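Local coordinates for protein leucyl aminopeptidase (Trypanosoma brucei brucei, PDB 5NTD) that probably cleaves N-terminal residues, leucine among them, from peptides with the aid of two manganese ions in a site that binds the inhibitor bestatin, at residues Asn148-Ile153 and Pro192-Lys197; Val242-Asp247 and Ala266-Thr271; Ser435-Phe440 and Phe509-Leu514. All blocks are in the same frame, centred on the assembly; numbering follows the deposited sequence.

How the contacts relate
Contacts 1 and 3 lie side by side, their centres about 15 Å apart, and they touch: Pro152 CB of contact 1 rests 3.6 Å from Ser435 O of contact 3. There the start of helix 150-158 in the N-terminal part meets Ser435 of the catalytic domain. Contact 2 sits on the opposite side of the chain's centre from contact 1, about 38 Å away between centres. Contacts 2 and 3 have centres about 28 Å apart, yet both reach the central sheet of the catalytic domain. None of the three forms the active site: the side chain of Phe509 is about 13 Å from bound bestatin, and that of Pro267 about 14 Å from a manganese ion.

Contact 1 of 3, residues Asn148-Ile153 and Pro192-Lys197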
ATOM      1  N   ASN G 148       2.883  24.060  45.306  1.00 39.04           N
ATOM      2  CA  ASN G 148       2.349  23.229  46.427  1.00 37.54           C
ATOM      3  C   ASN G 148       1.306  22.221  45.942  1.00 38.37           C
ATOM      4  O   ASN G 148       0.566  21.674  46.735  1.00 37.41           O
ATOM      5  CB  ASN G 148       1.765  24.102  47.539  1.00 38.85           C
ATOM      6  CG  ASN G 148       2.847  24.762  48.382  1.00 42.02           C
ATOM      7  OD1 ASN G 148       3.607  24.088  49.095  1.00 42.01           O
ATOM      8  ND2 ASN G 148       2.961  26.082  48.259  1.00 42.32           N
ATOM      9  N   ALA G 149       1.240  22.000  44.627  1.00 36.79           N
ATOM     10  CA  ALA G 149       0.267  21.056  44.047  1.00 35.72           C
ATOM     11  C   ALA G 149       0.870  19.673  44.192  1.00 36.12           C
ATOM     12  O   ALA G 149       1.385  19.082  43.249  1.00 35.80           O
ATOM     13  CB  ALA G 149      -0.046  21.394  42.612  1.00 35.62           C
ATOM     14  N   VAL G 150       0.794  19.155  45.402  1.00 35.96           N
ATOM     15  CA  VAL G 150       1.676  18.041  45.802  1.00 38.25           C
ATOM     16  C   VAL G 150       1.443  16.736  45.056  1.00 37.27           C
ATOM     17  O   VAL G 150       2.375  16.040  44.703  1.00 37.70           O
ATOM     18  CB  VAL G 150       1.686  17.787  47.321  1.00 39.03           C
ATOM     19  CG1 VAL G 150       2.176  19.034  48.048  1.00 39.78           C
ATOM     20  CG2 VAL G 150       0.323  17.370  47.839  1.00 38.00           C
ATOM     21  N   LEU G 151       0.192  16.409  44.814  1.00 39.15           N
ATOM     22  CA  LEU G 151      -0.127  15.123  44.135  1.00 40.19           C
ATOM     23  C   LEU G 151       0.357  15.106  42.666  1.00 36.40           C
ATOM     24  O   LEU G 151       1.081  14.197  42.279  1.00 36.71           O
ATOM     25  CB  LEU G 151      -1.618  14.765  44.194  1.00 43.48           C
ATOM     26  CG  LEU G 151      -1.814  13.297  43.788  1.00 47.02           C
ATOM     27  CD1 LEU G 151      -2.142  12.465  45.005  1.00 49.92           C
ATOM     28  CD2 LEU G 151      -2.910  13.153  42.753  1.00 50.93           C
ATOM     29  N   PRO G 152      -0.057  16.087  41.856  1.00 33.24           N
ATOM     30  CA  PRO G 152       0.437  16.074  40.482  1.00 32.87           C
ATOM     31  C   PRO G 152       1.948  16.187  40.377  1.00 33.52           C
ATOM     32  O   PRO G 152       2.541  15.558  39.499  1.00 33.07           O
ATOM     33  CB  PRO G 152      -0.244  17.276  39.827  1.00 31.34           C
ATOM     34  CG  PRO G 152      -0.765  18.098  40.930  1.00 32.42           C
ATOM     35  CD  PRO G 152      -1.016  17.171  42.073  1.00 32.29           C
ATOM     36  N   ILE G 153       2.565  16.943  41.273  1.00 33.31           N
ATOM     37  CA  ILE G 153       4.045  17.059  41.278  1.00 33.17           C
ATOM     38  C   ILE G 153       4.676  15.740  41.657  1.00 31.95           C
ATOM     39  O   ILE G 153       5.661  15.326  41.066  1.00 33.75           O
ATOM     40  CB  ILE G 153       4.582  18.208  42.132  1.00 34.89           C
ATOM     41  CG1 ILE G 153       4.750  19.456  41.262  1.00 36.33           C
ATOM     42  CG2 ILE G 153       5.991  17.899  42.618  1.00 36.58           C
ATOM     43  CD1 ILE G 153       3.579  20.352  41.274  1.00 38.20           C
ATOM     44  N   PRO G 192       3.697  19.231  52.980  1.00 37.40           N
ATOM     45  CA  PRO G 192       2.698  18.893  52.009  1.00 37.78           C
ATOM     46  C   PRO G 192       1.363  18.555  52.664  1.00 38.52           C
ATOM     47  O   PRO G 192       1.315  17.817  53.655  1.00 36.90           O
ATOM     48  CB  PRO G 192       3.301  17.660  51.301  1.00 37.40           C
ATOM     49  CG  PRO G 192       4.241  17.089  52.289  1.00 38.00           C
ATOM     50  CD  PRO G 192       4.808  18.274  52.991  1.00 37.43           C
ATOM     51  N   ALA G 193       0.298  18.999  52.023  1.00 37.39           N
ATOM     52  CA  ALA G 193      -1.070  18.648  52.459  1.00 38.27           C
ATOM     53  C   ALA G 193      -1.314  17.140  52.545  1.00 40.10           C
ATOM     54  O   ALA G 193      -2.094  16.654  53.367  1.00 45.01           O
ATOM     55  CB  ALA G 193      -2.104  19.275  51.542  1.00 37.87           C
ATOM     56  N   ILE G 194      -0.667  16.394  51.681  1.00 39.51           N
ATOM     57  CA  ILE G 194      -0.718  14.920  51.725  1.00 39.15           C
ATOM     58  C   ILE G 194       0.594  14.486  52.349  1.00 38.43           C
ATOM     59  O   ILE G 194       1.653  14.932  51.914  1.00 40.02           O
ATOM     60  CB  ILE G 194      -0.905  14.312  50.305  1.00 40.46           C
ATOM     61  CG1 ILE G 194      -2.269  14.709  49.750  1.00 41.03           C
ATOM     62  CG2 ILE G 194      -0.772  12.791  50.310  1.00 38.05           C
ATOM     63  CD1 ILE G 194      -2.355  14.642  48.246  1.00 43.53           C
ATOM     64  N   PRO G 195       0.549  13.609  53.362  1.00 37.76           N
ATOM     65  CA  PRO G 195       1.801  13.213  54.016  1.00 37.59           C
ATOM     66  C   PRO G 195       2.868  12.634  53.051  1.00 37.28           C
ATOM     67  O   PRO G 195       2.528  11.912  52.132  1.00 35.20           O
ATOM     68  CB  PRO G 195       1.353  12.120  55.008  1.00 36.46           C
ATOM     69  CG  PRO G 195      -0.090  12.374  55.216  1.00 36.26           C
ATOM     70  CD  PRO G 195      -0.606  12.897  53.923  1.00 36.34           C
ATOM     71  N   PRO G 196       4.159  12.916  53.302  1.00 36.50           N
ATOM     72  CA  PRO G 196       5.249  12.344  52.500  1.00 36.49           C
ATOM     73  C   PRO G 196       5.178  10.844  52.228  1.00 36.31           C
ATOM     74  O   PRO G 196       5.402  10.431  51.094  1.00 37.61           O
ATOM     75  CB  PRO G 196       6.512  12.675  53.328  1.00 36.21           C
ATOM     76  CG  PRO G 196       6.143  13.914  54.069  1.00 36.20           C
ATOM     77  CD  PRO G 196       4.668  13.790  54.372  1.00 35.68           C
ATOM     78  N   LYS G 197       4.901  10.034  53.236  1.00 35.25           N
ATOM     79  CA  LYS G 197       4.838   8.547  53.030  1.00 35.14           C
ATOM     80  C   LYS G 197       3.673   8.179  52.070  1.00 35.46           C
ATOM     81  O   LYS G 197       3.754   7.217  51.308  1.00 36.79           O
ATOM     82  CB  LYS G 197       4.752   7.766  54.354  1.00 34.79           C
TER
HETATM   83  O   HOH W   1       0.230  21.097  50.008  1.00 45.97           O
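Val150 CG1 meets the pyrrolidine ring of Pro192 at CB (3.7 Å), with Pro192 CA next nearest. The two side chains cross at about a right angle. Val150 then uses its other methyl for Ile194, where CG2 lies 3.8 Å from Ile194 CD1 and also close to CB and CG1 of that residue. The division of labour follows from the first torsion of Val150: CG1 stands anti to the carbonyl carbon (chi1 -60°), while CG2 takes the crowded position between the backbone N and the carbonyl carbon, and CG1 goes to Pro192 and CG2 to Ile194.

Ile194 reaches past Val150 to the next residue of the helix. Its CD1 ends 3.9 Å from Leu151 CD1, the chains crossing obliquely, and also lies near Leu151 CB. Ile194 CD1 thus touches two successive helix residues, Val150 through CG2 and Leu151 through CD1 and CB. All of this is apolar contact; the polar link is a water, which accepts from Ala193 N at 2.9 Å and gives a weak bond to Asn148 O. That bridge lies on the more exposed flank, beside the loop that leads into the helix.

Helix 150-158 follows strand 140-145, and the Pro192-Pro195 loop follows strand 183-188, its neighbour in the parallel part of the N-terminal sheet, so the contact ties together what comes after two adjacent strands. Phe188 of strand 183-188 also touches Val150. Leu199 on helix 196-214 packs against Val150, Pro192 and Ile194, while Glu516 and Arg519 of helix 511-519 reach Leu151 and Ile194 from the catalytic domain.

Contact 2 of 3, residues Val242-Asp247 and Ala266-Thr271; sequences VICGDD and APRLVT
Arg268 reaches across to Cys244, its non-hydrogen-bonded partner in an antiparallel strand pair. Its CB passes 3.9 Å from Ile243 O, and CG touches Cys244 SG at 3.8 Å and, on another side, Val242 CG1 at 4.1 Å. The chain bends at the next bond (chi2 138°, which places CD). NE and CZ of Arg268 each lie 3.7 Å from Cys244 SG, with NH2 and NH1 slightly farther, so the sulfur sits 3.6 Å above the guanidinium plane, over its centre. NH1 turns back and donates to Ala266 O at 2.9 Å, a bent bond (134°) that helps hold the tip in place. Thr222 OG1 is also bonded to Ala266 O.

In the backbone, Ile243 N donates to Leu269 O and Leu269 N to Ile243 O, and Gly245 N donates to Pro267 O at 2.8 Å, carrying the pairing beyond the strand. Gly245, with positive phi, leaves its CA against Ala266 CB.

Arg268 and Val270 face helix 222-236, whereas Ile243 and Leu269 face His384 of helix 374-387. Helices on both faces of a mixed sheet, with strand 239-244 paired to strand 268-274 at its margin, make the alpha/beta/alpha sandwich of the M17 catalytic domain.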
ATOM      1  N   VAL G 242      -7.766 -16.410  40.422  1.00 33.41           N
ATOM      2  CA  VAL G 242      -7.198 -16.624  39.114  1.00 33.08           C
ATOM      3  C   VAL G 242      -7.983 -17.675  38.362  1.00 33.88           C
ATOM      4  O   VAL G 242      -8.084 -18.815  38.799  1.00 35.98           O
ATOM      5  CB  VAL G 242      -5.742 -17.109  39.187  1.00 33.31           C
ATOM      6  CG1 VAL G 242      -5.177 -17.357  37.793  1.00 34.18           C
ATOM      7  CG2 VAL G 242      -4.873 -16.091  39.904  1.00 32.44           C
ATOM      8  N   ILE G 243      -8.495 -17.307  37.199  1.00 33.13           N
ATOM      9  CA  ILE G 243      -9.075 -18.281  36.284  1.00 32.10           C
ATOM     10  C   ILE G 243      -8.121 -18.408  35.114  1.00 33.45           C
ATOM     11  O   ILE G 243      -7.908 -17.457  34.359  1.00 34.32           O
ATOM     12  CB  ILE G 243     -10.466 -17.886  35.815  1.00 31.66           C
ATOM     13  CG1 ILE G 243     -11.289 -17.446  37.017  1.00 31.05           C
ATOM     14  CG2 ILE G 243     -11.132 -19.059  35.113  1.00 32.01           C
ATOM     15  CD1 ILE G 243     -12.656 -16.940  36.656  1.00 31.28           C
ATOM     16  N   CYS G 244      -7.580 -19.597  34.936  1.00 33.75           N
ATOM     17  CA  CYS G 244      -6.415 -19.814  34.051  1.00 35.88           C
ATOM     18  C   CYS G 244      -6.661 -20.754  32.878  1.00 35.63           C
ATOM     19  O   CYS G 244      -7.288 -21.798  33.019  1.00 36.48           O
ATOM     20  CB  CYS G 244      -5.234 -20.363  34.836  1.00 36.18           C
ATOM     21  SG  CYS G 244      -3.736 -20.546  33.826  1.00 39.93           S
ATOM     22  N   GLY G 245      -6.208 -20.318  31.706  1.00 35.15           N
ATOM     23  CA  GLY G 245      -6.129 -21.175  30.516  1.00 33.86           C
ATOM     24  C   GLY G 245      -7.410 -21.841  30.114  1.00 32.56           C
ATOM     25  O   GLY G 245      -8.447 -21.207  29.958  1.00 35.34           O
ATOM     26  N   ASP G 246      -7.358 -23.148  29.980  1.00 32.16           N
ATOM     27  CA  ASP G 246      -8.555 -23.907  29.533  1.00 33.23           C
ATOM     28  C   ASP G 246      -9.746 -23.803  30.480  1.00 33.31           C
ATOM     29  O   ASP G 246     -10.894 -23.936  30.065  1.00 36.33           O
ATOM     30  CB  ASP G 246      -8.191 -25.356  29.257  1.00 35.23           C
ATOM     31  CG  ASP G 246      -7.288 -25.510  28.024  1.00 38.93           C
ATOM     32  OD1 ASP G 246      -6.889 -24.502  27.378  1.00 40.56           O
ATOM     33  OD2 ASP G 246      -6.977 -26.667  27.662  1.00 42.13           O
ATOM     34  N   ASP G 247      -9.499 -23.503  31.752  1.00 34.72           N
ATOM     35  CA  ASP G 247     -10.612 -23.283  32.713  1.00 34.26           C
ATOM     36  C   ASP G 247     -11.474 -22.110  32.323  1.00 34.29           C
ATOM     37  O   ASP G 247     -12.667 -22.061  32.654  1.00 31.90           O
ATOM     38  CB  ASP G 247     -10.124 -23.076  34.134  1.00 36.65           C
ATOM     39  CG  ASP G 247      -9.449 -24.314  34.695  1.00 39.33           C
ATOM     40  OD1 ASP G 247      -9.847 -25.451  34.320  1.00 39.27           O
ATOM     41  OD2 ASP G 247      -8.550 -24.152  35.555  1.00 42.93           O
ATOM     42  N   ALA G 266      -0.607 -19.166  28.888  1.00 29.32           N
ATOM     43  CA  ALA G 266      -2.087 -19.196  28.897  1.00 28.32           C
ATOM     44  C   ALA G 266      -2.696 -17.871  29.342  1.00 27.41           C
ATOM     45  O   ALA G 266      -2.096 -17.136  30.119  1.00 25.10           O
ATOM     46  CB  ALA G 266      -2.571 -20.313  29.795  1.00 28.93           C
ATOM     47  N   PRO G 267      -3.915 -17.576  28.881  1.00 27.92           N
ATOM     48  CA  PRO G 267      -4.567 -16.376  29.354  1.00 29.16           C
ATOM     49  C   PRO G 267      -5.058 -16.582  30.768  1.00 32.08           C
ATOM     50  O   PRO G 267      -5.290 -17.718  31.180  1.00 32.50           O
ATOM     51  CB  PRO G 267      -5.758 -16.226  28.422  1.00 28.96           C
ATOM     52  CG  PRO G 267      -6.045 -17.605  27.974  1.00 28.76           C
ATOM     53  CD  PRO G 267      -4.729 -18.294  27.894  1.00 28.23           C
ATOM     54  N   ARG G 268      -5.228 -15.480  31.476  1.00 32.15           N
ATOM     55  CA  ARG G 268      -5.748 -15.495  32.842  1.00 32.20           C
ATOM     56  C   ARG G 268      -6.682 -14.347  33.071  1.00 29.57           C
ATOM     57  O   ARG G 268      -6.393 -13.229  32.683  1.00 29.00           O
ATOM     58  CB  ARG G 268      -4.588 -15.425  33.854  1.00 33.28           C
ATOM     59  CG  ARG G 268      -3.825 -16.736  33.978  1.00 34.08           C
ATOM     60  CD  ARG G 268      -2.351 -16.467  34.041  1.00 33.13           C
ATOM     61  NE  ARG G 268      -1.554 -17.604  34.485  1.00 34.11           N
ATOM     62  CZ  ARG G 268      -0.783 -18.354  33.710  1.00 33.81           C
ATOM     63  NH1 ARG G 268      -0.677 -18.142  32.416  1.00 35.48           N
ATOM     64  NH2 ARG G 268      -0.047 -19.296  34.267  1.00 35.02           N
ATOM     65  N   LEU G 269      -7.761 -14.647  33.754  1.00 28.26           N
ATOM     66  CA  LEU G 269      -8.614 -13.635  34.358  1.00 27.96           C
ATOM     67  C   LEU G 269      -8.274 -13.593  35.852  1.00 28.55           C
ATOM     68  O   LEU G 269      -8.589 -14.496  36.615  1.00 28.95           O
ATOM     69  CB  LEU G 269     -10.067 -13.959  34.149  1.00 27.70           C
ATOM     70  CG  LEU G 269     -11.035 -12.790  34.257  1.00 28.74           C
ATOM     71  CD1 LEU G 269     -10.844 -11.761  33.160  1.00 28.23           C
ATOM     72  CD2 LEU G 269     -12.455 -13.325  34.212  1.00 28.74           C
ATOM     73  N   VAL G 270      -7.627 -12.511  36.246  1.00 28.25           N
ATOM     74  CA  VAL G 270      -7.127 -12.332  37.593  1.00 28.49           C
ATOM     75  C   VAL G 270      -7.926 -11.251  38.326  1.00 30.33           C
ATOM     76  O   VAL G 270      -7.897 -10.085  37.937  1.00 30.31           O
ATOM     77  CB  VAL G 270      -5.666 -11.944  37.594  1.00 27.63           C
ATOM     78  CG1 VAL G 270      -5.144 -11.763  39.009  1.00 27.93           C
ATOM     79  CG2 VAL G 270      -4.839 -12.988  36.886  1.00 27.27           C
ATOM     80  N   THR G 271      -8.618 -11.639  39.389  1.00 29.77           N
ATOM     81  CA  THR G 271      -9.402 -10.689  40.153  1.00 30.97           C
ATOM     82  C   THR G 271      -8.846 -10.525  41.562  1.00 32.68           C
ATOM     83  O   THR G 271      -8.645 -11.490  42.292  1.00 33.53           O
ATOM     84  CB  THR G 271     -10.892 -11.063  40.201  1.00 31.59           C
ATOM     85  OG1 THR G 271     -11.441 -11.078  38.865  1.00 31.02           O
ATOM     86  CG2 THR G 271     -11.679 -10.054  41.012  1.00 32.27           C
TER

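Contact 3 of 3, residues Ser435-Phe440 and Phe509-Leu514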
ATOM      1  N   SER G 435      -4.960  15.396  39.293  1.00 31.45           N
ATOM      2  CA  SER G 435      -3.817  14.457  39.292  1.00 28.67           C
ATOM      3  C   SER G 435      -2.756  14.784  38.262  1.00 27.29           C
ATOM      4  O   SER G 435      -1.627  14.328  38.357  1.00 27.06           O
ATOM      5  CB  SER G 435      -4.285  13.039  39.045  1.00 29.70           C
ATOM      6  OG  SER G 435      -4.784  12.883  37.705  1.00 28.56           O
ATOM      7  N   GLY G 436      -3.139  15.525  37.243  1.00 25.80           N
ATOM      8  CA  GLY G 436      -2.264  15.747  36.065  1.00 24.60           C
ATOM      9  C   GLY G 436      -2.425  14.702  34.951  1.00 23.78           C
ATOM     10  O   GLY G 436      -1.957  14.891  33.835  1.00 23.20           O
ATOM     11  N   GLU G 437      -3.064  13.584  35.287  1.00 23.47           N
ATOM     12  CA  GLU G 437      -3.279  12.450  34.347  1.00 22.69           C
ATOM     13  C   GLU G 437      -4.580  12.689  33.601  1.00 22.63           C
ATOM     14  O   GLU G 437      -5.637  12.122  33.892  1.00 23.35           O
ATOM     15  CB  GLU G 437      -3.189  11.125  35.076  1.00 22.90           C
ATOM     16  CG  GLU G 437      -1.764  10.937  35.602  1.00 23.22           C
ATOM     17  CD  GLU G 437      -1.480   9.646  36.328  1.00 22.95           C
ATOM     18  OE1 GLU G 437      -2.398   8.837  36.492  1.00 23.41           O
ATOM     19  OE2 GLU G 437      -0.298   9.452  36.729  1.00 24.16           O
ATOM     20  N   THR G 438      -4.489  13.635  32.680  1.00 22.47           N
ATOM     21  CA  THR G 438      -5.665  14.304  32.101  1.00 22.83           C
ATOM     22  C   THR G 438      -6.468  13.400  31.157  1.00 23.02           C
ATOM     23  O   THR G 438      -5.924  12.522  30.544  1.00 23.71           O
ATOM     24  CB  THR G 438      -5.289  15.572  31.327  1.00 22.86           C
ATOM     25  OG1 THR G 438      -4.179  15.286  30.486  1.00 22.91           O
ATOM     26  CG2 THR G 438      -4.906  16.679  32.276  1.00 22.79           C
ATOM     27  N   CYS G 439      -7.765  13.649  31.119  1.00 23.45           N
ATOM     28  CA  CYS G 439      -8.725  12.973  30.278  1.00 24.05           C
ATOM     29  C   CYS G 439      -9.555  13.962  29.471  1.00 24.40           C
ATOM     30  O   CYS G 439      -9.570  15.155  29.741  1.00 24.33           O
ATOM     31  CB  CYS G 439      -9.675  12.067  31.103  1.00 24.17           C
ATOM     32  SG  CYS G 439      -8.807  10.852  32.095  1.00 25.75           S
ATOM     33  N   PHE G 440     -10.290  13.420  28.507  1.00 24.55           N
ATOM     34  CA  PHE G 440     -11.273  14.208  27.744  1.00 23.90           C
ATOM     35  C   PHE G 440     -12.372  13.296  27.230  1.00 24.59           C
ATOM     36  O   PHE G 440     -12.109  12.152  26.867  1.00 24.08           O
ATOM     37  CB  PHE G 440     -10.591  14.943  26.595  1.00 23.87           C
ATOM     38  CG  PHE G 440     -11.454  16.001  25.996  1.00 23.86           C
ATOM     39  CD1 PHE G 440     -11.625  17.234  26.667  1.00 23.68           C
ATOM     40  CD2 PHE G 440     -12.197  15.750  24.868  1.00 22.79           C
ATOM     41  CE1 PHE G 440     -12.465  18.204  26.153  1.00 23.74           C
ATOM     42  CE2 PHE G 440     -13.056  16.706  24.364  1.00 23.32           C
ATOM     43  CZ  PHE G 440     -13.187  17.939  24.990  1.00 23.47           C
ATOM     44  N   PHE G 509       1.010   6.425  33.505  1.00 26.95           N
ATOM     45  CA  PHE G 509      -0.316   7.081  33.514  1.00 26.97           C
ATOM     46  C   PHE G 509      -1.389   6.102  33.949  1.00 27.29           C
ATOM     47  O   PHE G 509      -1.448   4.975  33.474  1.00 28.20           O
ATOM     48  CB  PHE G 509      -0.635   7.605  32.106  1.00 26.94           C
ATOM     49  CG  PHE G 509      -1.948   8.331  31.967  1.00 26.81           C
ATOM     50  CD1 PHE G 509      -3.156   7.636  31.910  1.00 26.81           C
ATOM     51  CD2 PHE G 509      -1.966   9.695  31.763  1.00 26.61           C
ATOM     52  CE1 PHE G 509      -4.352   8.305  31.710  1.00 26.10           C
ATOM     53  CE2 PHE G 509      -3.155  10.368  31.573  1.00 26.13           C
ATOM     54  CZ  PHE G 509      -4.343   9.679  31.543  1.00 26.16           C
ATOM     55  N   GLY G 510      -2.253   6.567  34.825  1.00 27.40           N
ATOM     56  CA  GLY G 510      -3.468   5.834  35.209  1.00 27.26           C
ATOM     57  C   GLY G 510      -3.672   5.681  36.705  1.00 26.55           C
ATOM     58  O   GLY G 510      -4.760   5.987  37.226  1.00 29.03           O
ATOM     59  N   PRO G 511      -2.666   5.180  37.420  1.00 24.80           N
ATOM     60  CA  PRO G 511      -2.853   4.946  38.856  1.00 24.44           C
ATOM     61  C   PRO G 511      -3.177   6.179  39.687  1.00 24.04           C
ATOM     62  O   PRO G 511      -4.105   6.163  40.471  1.00 24.66           O
ATOM     63  CB  PRO G 511      -1.522   4.348  39.284  1.00 24.29           C
ATOM     64  CG  PRO G 511      -1.049   3.652  38.057  1.00 24.24           C
ATOM     65  CD  PRO G 511      -1.444   4.549  36.930  1.00 24.30           C
ATOM     66  N   ALA G 512      -2.448   7.253  39.476  1.00 24.89           N
ATOM     67  CA  ALA G 512      -2.691   8.507  40.205  1.00 25.03           C
ATOM     68  C   ALA G 512      -4.074   9.082  39.884  1.00 25.91           C
ATOM     69  O   ALA G 512      -4.749   9.644  40.739  1.00 25.34           O
ATOM     70  CB  ALA G 512      -1.624   9.538  39.909  1.00 25.81           C
ATOM     71  N   LEU G 513      -4.475   8.960  38.628  1.00 26.37           N
ATOM     72  CA  LEU G 513      -5.840   9.343  38.190  1.00 27.14           C
ATOM     73  C   LEU G 513      -6.886   8.637  39.072  1.00 26.90           C
ATOM     74  O   LEU G 513      -7.776   9.270  39.619  1.00 28.14           O
ATOM     75  CB  LEU G 513      -6.086   8.968  36.729  1.00 27.12           C
ATOM     76  CG  LEU G 513      -7.493   9.169  36.152  1.00 28.04           C
ATOM     77  CD1 LEU G 513      -7.891  10.627  36.207  1.00 28.83           C
ATOM     78  CD2 LEU G 513      -7.507   8.670  34.724  1.00 27.57           C
ATOM     79  N   LEU G 514      -6.740   7.331  39.190  1.00 26.04           N
ATOM     80  CA  LEU G 514      -7.644   6.536  40.011  1.00 26.49           C
ATOM     81  C   LEU G 514      -7.592   6.959  41.507  1.00 26.78           C
ATOM     82  O   LEU G 514      -8.615   7.080  42.160  1.00 27.77           O
ATOM     83  CB  LEU G 514      -7.322   5.057  39.916  1.00 26.63           C
ATOM     84  CG  LEU G 514      -7.614   4.376  38.588  1.00 27.31           C
ATOM     85  CD1 LEU G 514      -7.123   2.939  38.599  1.00 27.40           C
ATOM     86  CD2 LEU G 514      -9.114   4.411  38.291  1.00 27.44           C
TER
HETATM   87  O   HOH W   2       0.427   7.607  38.082  1.00 28.77           O
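Glu437 and Leu513 have the closest CA atoms, 5.6 Å apart, where an inverse gamma turn centred on Glu437 meets the first turn of helix 511-519. Glu437 extends beyond CG and slides past Phe509, which runs the opposite way. Glu437 CB lies over one face of the Phe509 ring, 4.0 Å from the centroid and displaced toward the rim, in a CH-pi contact. At the ring's edge and in its plane, Thr438 O approaches Phe509 CZ at 3.4 Å.

At the far end Glu437 OE1 accepts two backbone bonds, from Gly510 N at 2.8 Å and from Leu513 N at 3.0 Å. These donors reach OE1 from opposite faces of the carboxylate plane, each well above it, and grip the oxygen from both sides. OE2 rests near Ala512 CB and forms a salt bridge with Arg159.

Ser435 OG accepts from Glu437 N, closing an ST turn, and bonds to Ala431 O one turn back in the same helix, which ties the backbone N of Glu437 to the end of helix 422-435. Farther along, Cys439 SG packs 3.7 Å from Leu513 CD2.

The buried carboxylate is thus paid for by two N-H groups at a helix start and by the guanidinium of Arg159. Both would be expected to stabilise its charge and lower its pKa. Through Glu437, the start of helix 511-519 is linked to Arg159 of the N-terminal part of the chain.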